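Long-range contact in hypothetical protein, IPT/TIG domain protein (Bacteroides ovatus, PDB 4HW6), which is of unknown function but, with its IPT/TIG domain joined to a six-bladed beta-propeller, probably binds carbohydrate as an auxiliary nutrient-binding protein: residues A[33-47]-A[61-73]. Sequence-based numbering, arbitrary orientation.
Sequences GTRVVVYGRNFGNDV and VINVKGESLLCIC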
ATOM      1  N   GLY A  33      19.557  -4.002  16.414  1.00 39.90           N
ATOM      2  CA  GLY A  33      20.208  -3.558  17.635  1.00 41.09           C
ATOM      3  C   GLY A  33      20.428  -4.662  18.660  1.00 37.81           C
ATOM      4  O   GLY A  33      21.031  -4.418  19.691  1.00 43.00           O
ATOM      5  N   THR A  34      19.933  -5.871  18.395  1.00 37.79           N
ATOM      6  CA  THR A  34      20.122  -7.004  19.314  1.00 37.07           C
ATOM      7  C   THR A  34      21.597  -7.386  19.325  1.00 35.35           C
ATOM      8  O   THR A  34      22.178  -7.572  18.244  1.00 33.35           O
ATOM      9  CB  THR A  34      19.368  -8.268  18.838  1.00 36.98           C
ATOM     10  OG1 THR A  34      17.960  -8.075  18.947  1.00 39.86           O
ATOM     11  CG2 THR A  34      19.782  -9.536  19.656  1.00 34.01           C
ATOM     12  N   ARG A  35      22.202  -7.479  20.511  1.00 33.21           N
ATOM     13  CA  ARG A  35      23.557  -8.017  20.605  0.50 32.87           C
ATOM     14  C   ARG A  35      23.512  -9.522  20.368  1.00 31.51           C
ATOM     15  O   ARG A  35      22.793 -10.264  21.060  1.00 34.09           O
ATOM     16  CB  ARG A  35      24.226  -7.680  21.941  0.50 34.71           C
ATOM     17  CG  ARG A  35      24.884  -6.305  21.945  0.50 36.74           C
ATOM     18  CD  ARG A  35      23.931  -5.218  22.413  0.50 39.02           C
ATOM     19  NE  ARG A  35      24.344  -3.871  22.013  0.50 40.53           N
ATOM     20  CZ  ARG A  35      25.391  -3.232  22.514  0.50 40.68           C
ATOM     21  NH1 ARG A  35      26.148  -3.820  23.425  0.50 41.65           N
ATOM     22  NH2 ARG A  35      25.692  -2.017  22.088  0.50 42.30           N
ATOM     23  N   VAL A  36      24.257  -9.972  19.367  1.00 29.33           N
ATOM     24  CA  VAL A  36      24.303 -11.385  19.047  1.00 27.40           C
ATOM     25  C   VAL A  36      25.722 -11.892  19.236  1.00 28.20           C
ATOM     26  O   VAL A  36      26.669 -11.317  18.692  1.00 26.38           O
ATOM     27  CB  VAL A  36      23.885 -11.638  17.598  1.00 27.07           C
ATOM     28  CG1 VAL A  36      23.883 -13.122  17.305  1.00 24.64           C
ATOM     29  CG2 VAL A  36      22.517 -11.027  17.324  1.00 27.30           C
ATOM     30  N   VAL A  37      25.857 -12.977  19.989  1.00 28.61           N
ATOM     31  CA  VAL A  37      27.132 -13.670  20.100  1.00 28.46           C
ATOM     32  C   VAL A  37      27.147 -14.800  19.080  1.00 27.38           C
ATOM     33  O   VAL A  37      26.241 -15.643  19.072  1.00 27.87           O
ATOM     34  CB  VAL A  37      27.392 -14.195  21.528  1.00 30.98           C
ATOM     35  CG1 VAL A  37      28.740 -14.914  21.589  1.00 31.72           C
ATOM     36  CG2 VAL A  37      27.347 -13.032  22.508  1.00 32.68           C
ATOM     37  N   VAL A  38      28.151 -14.791  18.202  1.00 25.77           N
ATOM     38  CA  VAL A  38      28.316 -15.843  17.197  1.00 27.14           C
ATOM     39  C   VAL A  38      29.458 -16.756  17.647  1.00 29.21           C
ATOM     40  O   VAL A  38      30.501 -16.263  18.086  1.00 30.23           O
ATOM     41  CB  VAL A  38      28.569 -15.214  15.805  1.00 24.94           C
ATOM     42  CG1 VAL A  38      28.765 -16.295  14.746  1.00 25.24           C
ATOM     43  CG2 VAL A  38      27.414 -14.266  15.449  1.00 25.26           C
ATOM     44  N   TYR A  39      29.256 -18.080  17.577  1.00 29.18           N
ATOM     45  CA  TYR A  39      30.228 -19.052  18.083  1.00 31.51           C
ATOM     46  C   TYR A  39      30.727 -19.886  16.912  1.00 31.36           C
ATOM     47  O   TYR A  39      29.978 -20.155  15.976  1.00 29.76           O
ATOM     48  CB  TYR A  39      29.595 -20.003  19.109  1.00 33.35           C
ATOM     49  CG  TYR A  39      29.091 -19.350  20.369  1.00 33.60           C
ATOM     50  CD1 TYR A  39      29.911 -19.197  21.482  1.00 35.66           C
ATOM     51  CD2 TYR A  39      27.787 -18.892  20.448  1.00 34.37           C
ATOM     52  CE1 TYR A  39      29.444 -18.592  22.641  1.00 37.60           C
ATOM     53  CE2 TYR A  39      27.308 -18.290  21.594  1.00 35.74           C
ATOM     54  CZ  TYR A  39      28.135 -18.142  22.690  1.00 36.76           C
ATOM     55  OH  TYR A  39      27.617 -17.530  23.821  1.00 41.15           O
ATOM     56  N   GLY A  40      31.982 -20.301  16.966  1.00 32.76           N
ATOM     57  CA  GLY A  40      32.517 -21.177  15.936  1.00 33.60           C
ATOM     58  C   GLY A  40      34.014 -21.322  16.038  1.00 36.12           C
ATOM     59  O   GLY A  40      34.553 -21.383  17.147  1.00 38.99           O
ATOM     60  N   ARG A  41      34.684 -21.400  14.890  1.00 35.92           N
ATOM     61  CA  ARG A  41      36.143 -21.558  14.874  1.00 39.10           C
ATOM     62  C   ARG A  41      36.818 -20.594  13.911  1.00 36.46           C
ATOM     63  O   ARG A  41      36.306 -20.339  12.824  1.00 32.61           O
ATOM     64  CB  ARG A  41      36.565 -22.989  14.471  1.00 47.11           C
ATOM     65  CG  ARG A  41      35.828 -24.134  15.158  1.00 53.28           C
ATOM     66  CD  ARG A  41      36.800 -25.122  15.786  1.00 62.50           C
ATOM     67  NE  ARG A  41      37.277 -24.619  17.077  1.00 67.44           N
ATOM     68  CZ  ARG A  41      38.270 -25.150  17.792  1.00 68.50           C
ATOM     69  NH1 ARG A  41      38.604 -24.598  18.958  1.00 64.17           N
ATOM     70  NH2 ARG A  41      38.936 -26.217  17.351  1.00 72.96           N
ATOM     71  N   ASN A  42      37.993 -20.107  14.313  1.00 37.36           N
ATOM     72  CA  ASN A  42      38.933 -19.417  13.421  1.00 37.94           C
ATOM     73  C   ASN A  42      38.475 -18.017  13.013  1.00 36.10           C
ATOM     74  O   ASN A  42      38.650 -17.601  11.870  1.00 35.34           O
ATOM     75  CB  ASN A  42      39.263 -20.289  12.191  1.00 39.13           C
ATOM     76  CG  ASN A  42      40.575 -19.899  11.515  1.00 41.15           C
ATOM     77  OD1 ASN A  42      41.494 -19.380  12.154  1.00 42.33           O
ATOM     78  ND2 ASN A  42      40.666 -20.158  10.220  1.00 41.24           N
ATOM     79  N   PHE A  43      37.896 -17.294  13.971  1.00 34.29           N
ATOM     80  CA  PHE A  43      37.464 -15.909  13.772  1.00 34.02           C
ATOM     81  C   PHE A  43      38.621 -14.921  13.952  1.00 35.29           C
ATOM     82  O   PHE A  43      38.497 -13.738  13.602  1.00 34.43           O
ATOM     83  CB  PHE A  43      36.356 -15.519  14.765  1.00 32.28           C
ATOM     84  CG  PHE A  43      35.068 -16.311  14.643  1.00 31.43           C
ATOM     85  CD1 PHE A  43      34.805 -17.145  13.572  1.00 30.55           C
ATOM     86  CD2 PHE A  43      34.103 -16.194  15.633  1.00 30.69           C
ATOM     87  CE1 PHE A  43      33.615 -17.846  13.490  1.00 30.67           C
ATOM     88  CE2 PHE A  43      32.903 -16.889  15.556  1.00 31.38           C
ATOM     89  CZ  PHE A  43      32.662 -17.730  14.487  1.00 30.20           C
ATOM     90  N   GLY A  44      39.723 -15.400  14.518  1.00 38.80           N
ATOM     91  CA  GLY A  44      40.891 -14.566  14.775  1.00 42.92           C
ATOM     92  C   GLY A  44      40.674 -13.730  16.021  1.00 44.40           C
ATOM     93  O   GLY A  44      39.678 -13.902  16.719  1.00 42.12           O
ATOM     94  N   ASN A  45      41.614 -12.833  16.302  1.00 47.69           N
ATOM     95  CA  ASN A  45      41.553 -11.994  17.505  1.00 50.02           C
ATOM     96  C   ASN A  45      41.695 -10.503  17.198  1.00 50.30           C
ATOM     97  O   ASN A  45      42.112  -9.727  18.055  1.00 54.08           O
ATOM     98  CB  ASN A  45      42.620 -12.438  18.515  1.00 53.04           C
ATOM     99  CG  ASN A  45      44.039 -12.264  17.996  1.00 55.82           C
ATOM    100  OD1 ASN A  45      44.285 -11.487  17.076  1.00 55.23           O
ATOM    101  ND2 ASN A  45      44.980 -12.991  18.586  1.00 58.55           N
ATOM    102  N   ASP A  46      41.338 -10.115  15.980  1.00 49.99           N
ATOM    103  CA  ASP A  46      41.440  -8.731  15.529  1.00 52.19           C
ATOM    104  C   ASP A  46      40.090  -8.268  14.985  1.00 48.45           C
ATOM    105  O   ASP A  46      39.643  -8.741  13.936  1.00 45.88           O
ATOM    106  CB  ASP A  46      42.529  -8.617  14.455  1.00 55.87           C
ATOM    107  CG  ASP A  46      42.880  -7.178  14.116  1.00 60.21           C
ATOM    108  OD1 ASP A  46      42.067  -6.269  14.401  1.00 61.60           O
ATOM    109  OD2 ASP A  46      43.974  -6.962  13.549  1.00 62.04           O
ATOM    110  N   VAL A  47      39.469  -7.315  15.687  1.00 49.05           N
ATOM    111  CA  VAL A  47      38.124  -6.837  15.354  0.50 46.49           C
ATOM    112  C   VAL A  47      38.083  -6.151  13.984  1.00 46.18           C
ATOM    113  O   VAL A  47      37.125  -6.306  13.225  1.00 42.39           O
ATOM    114  CB  VAL A  47      37.599  -5.850  16.423  0.50 48.38           C
ATOM    115  CG1 VAL A  47      36.116  -5.596  16.230  0.50 45.74           C
ATOM    116  CG2 VAL A  47      37.865  -6.377  17.827  0.50 50.26           C
ATOM    117  N   VAL A  61      30.782  -5.202  14.566  1.00 32.68           N
ATOM    118  CA  VAL A  61      31.444  -6.182  15.411  1.00 33.06           C
ATOM    119  C   VAL A  61      32.048  -5.451  16.602  1.00 36.05           C
ATOM    120  O   VAL A  61      32.820  -4.498  16.427  1.00 39.06           O
ATOM    121  CB  VAL A  61      32.561  -6.926  14.647  1.00 31.99           C
ATOM    122  CG1 VAL A  61      33.266  -7.921  15.563  1.00 32.28           C
ATOM    123  CG2 VAL A  61      31.993  -7.636  13.429  1.00 30.11           C
ATOM    124  N   ILE A  62      31.692  -5.905  17.803  1.00 35.27           N
ATOM    125  CA  ILE A  62      32.153  -5.303  19.057  1.00 37.11           C
ATOM    126  C   ILE A  62      33.416  -5.963  19.608  1.00 38.91           C
ATOM    127  O   ILE A  62      34.330  -5.278  20.063  1.00 41.48           O
ATOM    128  CB  ILE A  62      31.052  -5.368  20.125  1.00 37.26           C
ATOM    129  CG1 ILE A  62      29.832  -4.584  19.647  1.00 37.76           C
ATOM    130  CG2 ILE A  62      31.558  -4.827  21.465  1.00 40.26           C
ATOM    131  CD1 ILE A  62      28.740  -4.467  20.692  1.00 39.53           C
ATOM    132  N   ASN A  63      33.462  -7.290  19.590  1.00 37.14           N
ATOM    133  CA  ASN A  63      34.681  -8.009  19.969  1.00 39.90           C
ATOM    134  C   ASN A  63      34.797  -9.296  19.168  1.00 37.05           C
ATOM    135  O   ASN A  63      33.815  -9.751  18.556  1.00 33.76           O
ATOM    136  CB  ASN A  63      34.748  -8.247  21.499  1.00 42.69           C
ATOM    137  CG  ASN A  63      33.759  -9.297  21.998  1.00 41.97           C
ATOM    138  OD1 ASN A  63      33.731 -10.429  21.515  1.00 41.51           O
ATOM    139  ND2 ASN A  63      32.969  -8.934  23.002  1.00 43.55           N
ATOM    140  N   VAL A  64      36.003  -9.849  19.139  1.00 38.27           N
ATOM    141  CA  VAL A  64      36.242 -11.164  18.556  1.00 38.49           C
ATOM    142  C   VAL A  64      37.264 -11.882  19.446  1.00 41.75           C
ATOM    143  O   VAL A  64      38.233 -11.273  19.896  1.00 45.54           O
ATOM    144  CB  VAL A  64      36.700 -11.068  17.074  1.00 37.28           C
ATOM    145  CG1 VAL A  64      38.019 -10.326  16.945  1.00 39.92           C
ATOM    146  CG2 VAL A  64      36.788 -12.455  16.442  1.00 35.22           C
ATOM    147  N   LYS A  65      37.018 -13.161  19.727  1.00 42.53           N
ATOM    148  CA  LYS A  65      37.813 -13.924  20.689  1.00 46.24           C
ATOM    149  C   LYS A  65      38.171 -15.315  20.152  1.00 46.13           C
ATOM    150  O   LYS A  65      38.242 -16.282  20.913  1.00 45.10           O
ATOM    151  CB  LYS A  65      37.052 -14.064  22.016  1.00 47.70           C
ATOM    152  CG  LYS A  65      36.414 -12.779  22.507  1.00 48.26           C
ATOM    153  CD  LYS A  65      35.869 -12.936  23.915  1.00 51.37           C
ATOM    154  CE  LYS A  65      35.248 -11.641  24.417  1.00 52.69           C
ATOM    155  NZ  LYS A  65      35.251 -11.585  25.899  1.00 57.65           N
ATOM    156  N   GLY A  66      38.397 -15.407  18.843  1.00 43.90           N
ATOM    157  CA  GLY A  66      38.805 -16.660  18.210  1.00 43.80           C
ATOM    158  C   GLY A  66      37.672 -17.636  17.955  1.00 41.84           C
ATOM    159  O   GLY A  66      37.454 -18.046  16.813  1.00 43.33           O
ATOM    160  N   GLU A  67      36.969 -18.031  19.019  1.00 40.53           N
ATOM    161  CA  GLU A  67      35.881 -19.005  18.928  1.00 38.64           C
ATOM    162  C   GLU A  67      34.521 -18.362  19.184  1.00 37.07           C
ATOM    163  O   GLU A  67      33.494 -19.043  19.163  1.00 37.43           O
ATOM    164  CB  GLU A  67      36.105 -20.156  19.910  1.00 44.82           C
ATOM    165  CG  GLU A  67      37.370 -20.965  19.647  1.00 46.92           C
ATOM    166  CD  GLU A  67      38.651 -20.257  20.080  1.00 53.18           C
ATOM    167  OE1 GLU A  67      38.667 -19.645  21.174  1.00 57.08           O
ATOM    168  OE2 GLU A  67      39.655 -20.324  19.333  1.00 53.45           O
ATOM    169  N   SER A  68      34.515 -17.053  19.423  1.00 35.82           N
ATOM    170  CA  SER A  68      33.275 -16.288  19.463  1.00 32.66           C
ATOM    171  C   SER A  68      33.511 -14.850  19.022  1.00 31.86           C
ATOM    172  O   SER A  68      34.643 -14.373  18.976  1.00 34.05           O
ATOM    173  CB  SER A  68      32.659 -16.283  20.865  1.00 34.51           C
ATOM    174  OG  SER A  68      33.481 -15.563  21.768  1.00 37.07           O
ATOM    175  N   LEU A  69      32.420 -14.175  18.679  1.00 29.12           N
ATOM    176  CA  LEU A  69      32.440 -12.735  18.451  1.00 29.07           C
ATOM    177  C   LEU A  69      31.091 -12.183  18.888  1.00 29.33           C
ATOM    178  O   LEU A  69      30.100 -12.921  18.948  1.00 28.27           O
ATOM    179  CB  LEU A  69      32.752 -12.400  16.979  1.00 28.41           C
ATOM    180  CG  LEU A  69      31.777 -12.846  15.880  1.00 26.29           C
ATOM    181  CD1 LEU A  69      30.562 -11.909  15.838  1.00 26.26           C
ATOM    182  CD2 LEU A  69      32.459 -12.853  14.508  1.00 26.01           C
ATOM    183  N   LEU A  70      31.090 -10.903  19.247  1.00 29.08           N
ATOM    184  CA  LEU A  70      29.895 -10.176  19.616  1.00 29.70           C
ATOM    185  C   LEU A  70      29.624  -9.138  18.541  1.00 29.15           C
ATOM    186  O   LEU A  70      30.513  -8.347  18.197  1.00 29.97           O
ATOM    187  CB  LEU A  70      30.096  -9.479  20.965  1.00 32.64           C
ATOM    188  CG  LEU A  70      28.961  -8.601  21.515  1.00 34.27           C
ATOM    189  CD1 LEU A  70      27.735  -9.439  21.843  1.00 33.59           C
ATOM    190  CD2 LEU A  70      29.414  -7.827  22.746  1.00 38.53           C
ATOM    191  N   CYS A  71      28.403  -9.134  18.011  1.00 27.67           N
ATOM    192  CA  CYS A  71      28.030  -8.166  16.993  1.00 29.18           C
ATOM    193  C   CYS A  71      26.616  -7.635  17.252  1.00 30.59           C
ATOM    194  O   CYS A  71      25.923  -8.089  18.177  1.00 30.40           O
ATOM    195  CB  CYS A  71      28.166  -8.783  15.590  1.00 28.31           C
ATOM    196  SG  CYS A  71      26.906 -10.017  15.236  1.00 28.00           S
ATOM    197  N   ILE A  72      26.230  -6.633  16.474  1.00 29.80           N
ATOM    198  CA  ILE A  72      24.928  -5.991  16.599  1.00 29.82           C
ATOM    199  C   ILE A  72      24.110  -6.270  15.350  1.00 29.10           C
ATOM    200  O   ILE A  72      24.536  -5.964  14.220  1.00 29.54           O
ATOM    201  CB  ILE A  72      25.091  -4.468  16.794  1.00 32.86           C
ATOM    202  CG1 ILE A  72      25.874  -4.177  18.076  1.00 35.12           C
ATOM    203  CG2 ILE A  72      23.742  -3.752  16.842  1.00 33.39           C
ATOM    204  CD1 ILE A  72      26.124  -2.694  18.280  1.00 40.44           C
ATOM    205  N   CYS A  73      22.931  -6.852  15.538  1.00 29.66           N
ATOM    206  CA  CYS A  73      22.048  -7.172  14.422  1.00 29.63           C
ATOM    207  C   CYS A  73      21.627  -5.899  13.669  1.00 31.03           C
ATOM    208  O   CYS A  73      21.156  -4.943  14.285  1.00 30.61           O
ATOM    209  CB  CYS A  73      20.785  -7.877  14.927  1.00 32.73           C
ATOM    210  SG  CYS A  73      19.739  -8.451  13.578  1.00 36.83           S
TER
HETATM  211  O   HOH W   1      39.495 -20.487  16.516  1.00 43.39           O
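Leu69 and Val38 form a hydrogen-bonded pair where antiparallel strands 35-41 and 68-72 adjoin in the immunoglobulin-like beta fold of the IPT/TIG domain, their side chains side by side on the buried face. This face is tightly packed. Leu69 holds CG between its backbone N and carbonyl carbon (chi1 63°), a placement that lays CD1 alongside Val38, 3.9 Å from Val38 CB, while CD2 meets Phe43 CD2 at 3.9 Å. Val84 of strand 82-87 touches all three, so branched and aromatic apolar residues suit this layer; an alanine in place of Leu69 would probably open a gap between Val38 and the Phe43 ring, leaving that ring freer to shift. Phe43 CB also presses on Val64 CG2 at 3.5 Å. Nearby, Phe43 N donates to Gly66 O, whose residue has positive phi (80°), a conformation glycine takes readily. The other sheet face, with Val37, Tyr39, Ser68 and Leu70, is partly open to solvent; in the conformer given, one of two, Arg35 lays a guanidinium face over Ile62 CD1. Beside Gly66, a water accepts from Asn42 N at 2.7 Å and donates to Glu67 OE2 at 2.8 Å, an oxygen also hydrogen-bonded to Thr12 OG1.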